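Local coordinates for DPS family protein (Vibrio cholerae O1 biovar El Tor, PDB 3IQ1), which probably binds and oxidises iron as a twelve-subunit, ferritin-like cage of the Dps family, at residues V111-L125 / M140-L154. Sequence-based numbering, arbitrary orientation.
Sequences VDGFSILLHQQRDIL and MSDYIREQEKLVWML
Arg122 NH2 is gripped twice: Glu148 OE2 takes it at 2.8 Å in a salt bridge, and the backbone oxygen of Ile9 of a neighbouring subunit accepts a second hydrogen bond. The carboxylate oxygen lies almost exactly in the guanidinium plane, at its edge, and offers the lone pair turned away from OE1, which is left to pair with Arg73 of that same neighbouring subunit. The pair, probably ionised on both sides, is thereby tied into the interface with that subunit. Although CB of Arg122 points away from the partner helix, the chain, extended from CG to NE, brings its end back over Leu118 CB, which lies against one guanidinium face.

Deeper in, one amide pair bridges the otherwise largely apolar interface. Gln121 NE2 donates to Gln147 OE1 at 2.8 Å, with the donor tilted 32° from the acceptor's carbonyl plane. Tyr30 OH hydrogen-bonds both Gln121 OE1 and Gln147 NE2, so each amide is held at its oxygen and its nitrogen, which restrains its rotation. Gln147 NE2 also lies at the edge of the Phe114 ring, 3.7 Å from CE1, with ring and amide planes 59° apart.

Both glutamines are themselves knobs in a knobs-into-holes interface. Phe114 fits among Gln147, Leu150, Val151 and Leu154, its CZ 3.4 Å from Leu150 CD2; in return Ile144 enters between Leu118, Gln121, Arg122 and Leu125. Toward the Leu125 end the selenomethionine Met140, bent at chi2 and chi3, lays SE 3.8 Å from Gln121 CG.

The segments run nearly antiparallel, their axes approaching to 9.4 Å with 150° between N-to-C directions, as parts of helices 103-131 and 134-158 in the ferritin-like four-helix bundle; helix 13-43 contributes Tyr30 and Phe33, whose ring meets Phe114 edge-to-face, and helix 49-76 packs Leu63 on Phe114 and Lys66 on Tyr143.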
loop_
_atom_site.group_PDB
_atom_site.type_symbol
_atom_site.label_atom_id
_atom_site.label_comp_id
_atom_site.label_asym_id
_atom_site.label_seq_id
_atom_site.Cartn_x
_atom_site.Cartn_y
_atom_site.Cartn_z
ATOM N N VAL B 111 22.206 -24.060 -15.181
ATOM C CA VAL B 111 21.780 -25.445 -15.021
ATOM C C VAL B 111 22.882 -26.267 -14.344
ATOM O O VAL B 111 22.642 -27.067 -13.407
ATOM C CB VAL B 111 21.368 -26.039 -16.364
ATOM C CG1 VAL B 111 21.215 -27.608 -16.296
ATOM C CG2 VAL B 111 20.029 -25.422 -16.807
ATOM N N ASP B 112 24.097 -26.135 -14.847
ATOM C CA ASP B 112 25.186 -26.956 -14.341
ATOM C C ASP B 112 25.524 -26.626 -12.879
ATOM O O ASP B 112 25.786 -27.555 -12.087
ATOM C CB ASP B 112 26.376 -26.765 -15.231
ATOM C CG ASP B 112 26.155 -27.339 -16.649
ATOM O OD1 ASP B 112 25.295 -28.242 -16.822
ATOM O OD2 ASP B 112 26.893 -26.976 -17.581
ATOM N N GLY B 113 25.484 -25.349 -12.536
ATOM C CA GLY B 113 25.754 -24.880 -11.170
ATOM C C GLY B 113 24.673 -25.378 -10.210
ATOM O O GLY B 113 24.951 -25.910 -9.124
ATOM N N PHE B 114 23.407 -25.228 -10.602
ATOM C CA PHE B 114 22.311 -25.725 -9.776
ATOM C C PHE B 114 22.388 -27.231 -9.601
ATOM O O PHE B 114 21.996 -27.783 -8.562
ATOM C CB PHE B 114 20.909 -25.308 -10.294
ATOM C CG PHE B 114 20.524 -23.906 -9.934
ATOM C CD1 PHE B 114 20.344 -23.540 -8.600
ATOM C CD2 PHE B 114 20.312 -22.927 -10.924
ATOM C CE1 PHE B 114 20.002 -22.256 -8.269
ATOM C CE2 PHE B 114 19.962 -21.647 -10.588
ATOM C CZ PHE B 114 19.796 -21.307 -9.262
ATOM N N SER B 115 22.896 -27.937 -10.606
ATOM C CA SER B 115 23.001 -29.336 -10.440
ATOM C C SER B 115 23.968 -29.740 -9.282
ATOM O O SER B 115 23.681 -30.682 -8.536
ATOM C CB SER B 115 23.232 -29.992 -11.807
ATOM O OG SER B 115 22.060 -29.741 -12.671
ATOM N N ILE B 116 25.066 -29.004 -9.114
ATOM C CA ILE B 116 26.002 -29.117 -7.978
ATOM C C ILE B 116 25.341 -28.721 -6.646
ATOM O O ILE B 116 25.421 -29.448 -5.667
ATOM C CB ILE B 116 27.298 -28.294 -8.226
ATOM C CG1 ILE B 116 28.129 -29.010 -9.304
ATOM C CG2 ILE B 116 28.053 -28.139 -6.958
ATOM C CD1 ILE B 116 29.284 -28.226 -9.832
ATOM N N LEU B 117 24.661 -27.588 -6.607
ATOM C CA LEU B 117 23.963 -27.204 -5.386
ATOM C C LEU B 117 22.982 -28.305 -4.973
ATOM O O LEU B 117 22.882 -28.670 -3.809
ATOM C CB LEU B 117 23.252 -25.844 -5.546
ATOM C CG LEU B 117 24.160 -24.657 -5.881
ATOM C CD1 LEU B 117 23.283 -23.379 -5.863
ATOM C CD2 LEU B 117 25.333 -24.557 -4.903
ATOM N N LEU B 118 22.173 -28.795 -5.911
ATOM C CA LEU B 118 21.168 -29.795 -5.546
ATOM C C LEU B 118 21.823 -31.041 -4.992
ATOM O O LEU B 118 21.368 -31.589 -4.008
ATOM C CB LEU B 118 20.318 -30.181 -6.764
ATOM C CG LEU B 118 19.239 -29.196 -7.155
ATOM C CD1 LEU B 118 18.673 -29.550 -8.508
ATOM C CD2 LEU B 118 18.109 -29.075 -6.136
ATOM N N HIS B 119 22.884 -31.500 -5.655
ATOM C CA HIS B 119 23.591 -32.716 -5.259
ATOM C C HIS B 119 24.121 -32.534 -3.836
ATOM O O HIS B 119 23.965 -33.431 -2.977
ATOM C CB HIS B 119 24.708 -32.936 -6.273
ATOM C CG HIS B 119 25.436 -34.213 -6.128
ATOM N ND1 HIS B 119 26.496 -34.354 -5.265
ATOM C CD2 HIS B 119 25.333 -35.378 -6.811
ATOM C CE1 HIS B 119 26.968 -35.581 -5.361
ATOM N NE2 HIS B 119 26.306 -36.215 -6.316
ATOM N N GLN B 120 24.743 -31.394 -3.564
ATOM C CA GLN B 120 25.354 -31.138 -2.233
ATOM C C GLN B 120 24.287 -30.982 -1.169
ATOM O O GLN B 120 24.418 -31.488 -0.064
ATOM C CB GLN B 120 26.206 -29.883 -2.210
ATOM C CG GLN B 120 27.546 -29.964 -2.589
ATOM C CD GLN B 120 28.134 -28.567 -2.326
ATOM O OE1 GLN B 120 27.651 -27.604 -2.893
ATOM N NE2 GLN B 120 28.989 -28.458 -1.398
ATOM N N GLN B 121 23.169 -30.325 -1.532
ATOM C CA GLN B 121 22.051 -30.156 -0.592
ATOM C C GLN B 121 21.401 -31.490 -0.239
ATOM O O GLN B 121 21.071 -31.691 0.913
ATOM C CB GLN B 121 21.056 -29.145 -1.136
ATOM C CG GLN B 121 21.683 -27.758 -1.143
ATOM C CD GLN B 121 21.081 -26.694 -1.997
ATOM O OE1 GLN B 121 21.405 -25.539 -1.791
ATOM N NE2 GLN B 121 20.117 -27.021 -2.861
ATOM N N ARG B 122 21.267 -32.426 -1.187
ATOM C CA ARG B 122 20.741 -33.739 -0.894
ATOM C C ARG B 122 21.669 -34.537 0.062
ATOM O O ARG B 122 21.219 -35.231 0.968
ATOM C CB ARG B 122 20.544 -34.505 -2.186
ATOM C CG ARG B 122 19.405 -33.912 -3.039
ATOM C CD ARG B 122 19.405 -34.523 -4.402
ATOM N NE ARG B 122 18.309 -34.000 -5.215
ATOM C CZ ARG B 122 18.395 -33.689 -6.503
ATOM N NH1 ARG B 122 19.544 -33.872 -7.174
ATOM N NH2 ARG B 122 17.308 -33.206 -7.149
ATOM N N ASP B 123 22.971 -34.375 -0.141
ATOM C CA ASP B 123 23.915 -35.035 0.755
ATOM C C ASP B 123 23.831 -34.498 2.174
ATOM O O ASP B 123 23.800 -35.279 3.120
ATOM C CB ASP B 123 25.329 -34.876 0.256
ATOM C CG ASP B 123 25.674 -35.825 -0.872
ATOM O OD1 ASP B 123 24.913 -36.799 -1.139
ATOM O OD2 ASP B 123 26.780 -35.646 -1.452
ATOM N N ILE B 124 23.743 -33.172 2.295
ATOM C CA ILE B 124 23.580 -32.551 3.597
ATOM C C ILE B 124 22.267 -32.962 4.235
ATOM O O ILE B 124 22.191 -33.237 5.447
ATOM C CB ILE B 124 23.727 -31.009 3.541
ATOM C CG1 ILE B 124 25.151 -30.649 3.129
ATOM C CG2 ILE B 124 23.361 -30.392 4.912
ATOM C CD1 ILE B 124 25.313 -29.182 2.698
ATOM N N LEU B 125 21.184 -32.961 3.445
ATOM C CA LEU B 125 19.897 -33.424 3.957
ATOM C C LEU B 125 19.991 -34.823 4.546
ATOM O O LEU B 125 19.460 -35.099 5.625
ATOM C CB LEU B 125 18.828 -33.390 2.869
ATOM C CG LEU B 125 17.444 -33.891 3.227
ATOM C CD1 LEU B 125 16.854 -33.066 4.299
ATOM C CD2 LEU B 125 16.568 -33.818 1.963
HETATM N N MSE B 140 17.559 -27.456 3.847
HETATM C CA MSE B 140 17.926 -28.161 2.615
HETATM C C MSE B 140 16.680 -28.511 1.810
HETATM O O MSE B 140 16.681 -28.391 0.589
HETATM C CB MSE B 140 18.758 -29.406 2.900
HETATM C CG MSE B 140 20.111 -29.162 3.497
HETATM SE SE MSE B 140 21.334 -28.031 2.605
HETATM C CE MSE B 140 20.738 -26.362 3.428
ATOM N N SER B 141 15.610 -28.924 2.503
ATOM C CA SER B 141 14.364 -29.262 1.853
ATOM C C SER B 141 13.802 -28.097 1.046
ATOM O O SER B 141 13.405 -28.240 -0.124
ATOM C CB SER B 141 13.365 -29.761 2.875
ATOM O OG SER B 141 12.071 -29.964 2.326
ATOM N N ASP B 142 13.793 -26.943 1.686
ATOM C CA ASP B 142 13.343 -25.717 1.031
ATOM C C ASP B 142 14.196 -25.450 -0.210
ATOM O O ASP B 142 13.658 -25.138 -1.281
ATOM C CB ASP B 142 13.443 -24.516 1.955
ATOM C CG ASP B 142 12.381 -24.504 3.042
ATOM O OD1 ASP B 142 11.422 -25.294 2.989
ATOM O OD2 ASP B 142 12.470 -23.644 3.898
ATOM N N TYR B 143 15.516 -25.513 -0.080
ATOM C CA TYR B 143 16.386 -25.195 -1.187
ATOM C C TYR B 143 16.223 -26.158 -2.351
ATOM O O TYR B 143 16.162 -25.762 -3.524
ATOM C CB TYR B 143 17.852 -25.158 -0.764
ATOM C CG TYR B 143 18.255 -24.002 0.176
ATOM C CD1 TYR B 143 17.313 -23.111 0.708
ATOM C CD2 TYR B 143 19.550 -23.809 0.500
ATOM C CE1 TYR B 143 17.685 -22.037 1.534
ATOM C CE2 TYR B 143 19.936 -22.769 1.381
ATOM C CZ TYR B 143 18.987 -21.899 1.880
ATOM O OH TYR B 143 19.385 -20.887 2.681
ATOM N N ILE B 144 16.111 -27.449 -2.029
ATOM C CA ILE B 144 15.981 -28.491 -3.046
ATOM C C ILE B 144 14.686 -28.298 -3.813
ATOM O O ILE B 144 14.657 -28.302 -5.049
ATOM C CB ILE B 144 16.050 -29.895 -2.408
ATOM C CG1 ILE B 144 17.475 -30.193 -1.912
ATOM C CG2 ILE B 144 15.596 -30.966 -3.399
ATOM C CD1 ILE B 144 17.522 -31.313 -0.911
ATOM N N ARG B 145 13.585 -28.070 -3.117
ATOM C CA ARG B 145 12.318 -28.059 -3.830
ATOM C C ARG B 145 12.261 -26.830 -4.772
ATOM O O ARG B 145 11.687 -26.904 -5.871
ATOM C CB ARG B 145 11.161 -28.079 -2.869
ATOM C CG ARG B 145 10.963 -26.821 -2.091
ATOM C CD ARG B 145 10.033 -27.053 -0.895
ATOM N NE ARG B 145 8.668 -27.309 -1.348
ATOM C CZ ARG B 145 7.580 -27.204 -0.574
ATOM N NH1 ARG B 145 6.381 -27.399 -1.080
ATOM N NH2 ARG B 145 7.696 -26.921 0.689
ATOM N N GLU B 146 12.796 -25.700 -4.312
ATOM C CA GLU B 146 12.786 -24.493 -5.091
ATOM C C GLU B 146 13.679 -24.637 -6.327
ATOM O O GLU B 146 13.330 -24.196 -7.468
ATOM C CB GLU B 146 13.199 -23.279 -4.244
ATOM C CG GLU B 146 12.168 -22.949 -3.153
ATOM C CD GLU B 146 12.631 -21.893 -2.193
ATOM O OE1 GLU B 146 13.518 -21.116 -2.574
ATOM O OE2 GLU B 146 12.065 -21.802 -1.063
ATOM N N GLN B 147 14.834 -25.259 -6.117
ATOM C CA GLN B 147 15.840 -25.287 -7.177
ATOM C C GLN B 147 15.538 -26.352 -8.181
ATOM O O GLN B 147 15.862 -26.207 -9.368
ATOM C CB GLN B 147 17.268 -25.354 -6.633
ATOM C CG GLN B 147 17.586 -24.053 -5.970
ATOM C CD GLN B 147 18.862 -24.084 -5.136
ATOM O OE1 GLN B 147 19.430 -25.162 -4.888
ATOM N NE2 GLN B 147 19.300 -22.934 -4.705
ATOM N N GLU B 148 14.861 -27.417 -7.772
ATOM C CA GLU B 148 14.355 -28.398 -8.737
ATOM C C GLU B 148 13.385 -27.733 -9.725
ATOM O O GLU B 148 13.512 -27.925 -10.917
ATOM C CB GLU B 148 13.697 -29.583 -8.048
ATOM C CG GLU B 148 14.682 -30.486 -7.314
ATOM C CD GLU B 148 14.059 -31.598 -6.522
ATOM O OE1 GLU B 148 12.861 -31.484 -6.148
ATOM O OE2 GLU B 148 14.761 -32.597 -6.202
ATOM N N LYS B 149 12.483 -26.909 -9.215
ATOM C CA LYS B 149 11.517 -26.189 -10.029
ATOM C C LYS B 149 12.286 -25.301 -11.013
ATOM O O LYS B 149 11.982 -25.274 -12.215
ATOM C CB LYS B 149 10.545 -25.368 -9.165
ATOM C CG LYS B 149 9.533 -24.672 -10.005
ATOM C CD LYS B 149 8.724 -23.700 -9.201
ATOM C CE LYS B 149 7.857 -22.875 -10.095
ATOM N NZ LYS B 149 6.910 -21.976 -9.271
ATOM N N LEU B 150 13.288 -24.589 -10.513
ATOM C CA LEU B 150 14.027 -23.669 -11.361
ATOM C C LEU B 150 14.760 -24.420 -12.436
ATOM O O LEU B 150 14.798 -23.987 -13.603
ATOM C CB LEU B 150 14.991 -22.828 -10.543
ATOM C CG LEU B 150 15.764 -21.726 -11.288
ATOM C CD1 LEU B 150 14.868 -20.840 -12.226
ATOM C CD2 LEU B 150 16.540 -20.836 -10.280
ATOM N N VAL B 151 15.358 -25.548 -12.064
ATOM C CA VAL B 151 16.068 -26.352 -13.059
ATOM C C VAL B 151 15.120 -26.810 -14.176
ATOM O O VAL B 151 15.502 -26.810 -15.373
ATOM C CB VAL B 151 16.857 -27.486 -12.384
ATOM C CG1 VAL B 151 17.374 -28.552 -13.435
ATOM C CG2 VAL B 151 18.046 -26.903 -11.613
ATOM N N TRP B 152 13.896 -27.211 -13.849
ATOM C CA TRP B 152 12.886 -27.499 -14.867
ATOM C C TRP B 152 12.705 -26.316 -15.835
ATOM O O TRP B 152 12.821 -26.462 -17.059
ATOM C CB TRP B 152 11.557 -27.930 -14.225
ATOM C CG TRP B 152 10.362 -27.580 -15.103
ATOM C CD1 TRP B 152 10.133 -28.011 -16.385
ATOM C CD2 TRP B 152 9.307 -26.657 -14.808
ATOM N NE1 TRP B 152 9.043 -27.397 -16.901
ATOM C CE2 TRP B 152 8.489 -26.578 -15.964
ATOM C CE3 TRP B 152 8.951 -25.909 -13.685
ATOM C CZ2 TRP B 152 7.375 -25.796 -16.021
ATOM C CZ3 TRP B 152 7.830 -25.123 -13.744
ATOM C CH2 TRP B 152 7.050 -25.066 -14.928
HETATM N N MSE B 153 12.518 -25.127 -15.296
HETATM C CA MSE B 153 12.295 -23.948 -16.125
HETATM C C MSE B 153 13.492 -23.587 -17.016
HETATM O O MSE B 153 13.307 -23.254 -18.194
HETATM C CB MSE B 153 11.890 -22.766 -15.243
HETATM C CG MSE B 153 10.691 -23.014 -14.410
HETATM SE SE MSE B 153 10.203 -21.403 -13.415
HETATM C CE MSE B 153 11.660 -21.333 -12.337
ATOM N N LEU B 154 14.695 -23.574 -16.449
ATOM C CA LEU B 154 15.887 -23.261 -17.205
ATOM C C LEU B 154 16.040 -24.251 -18.358
ATOM O O LEU B 154 16.339 -23.869 -19.498
ATOM C CB LEU B 154 17.098 -23.362 -16.280
ATOM C CG LEU B 154 17.163 -22.346 -15.152
ATOM C CD1 LEU B 154 18.406 -22.639 -14.265
ATOM C CD2 LEU B 154 17.171 -20.898 -15.652
#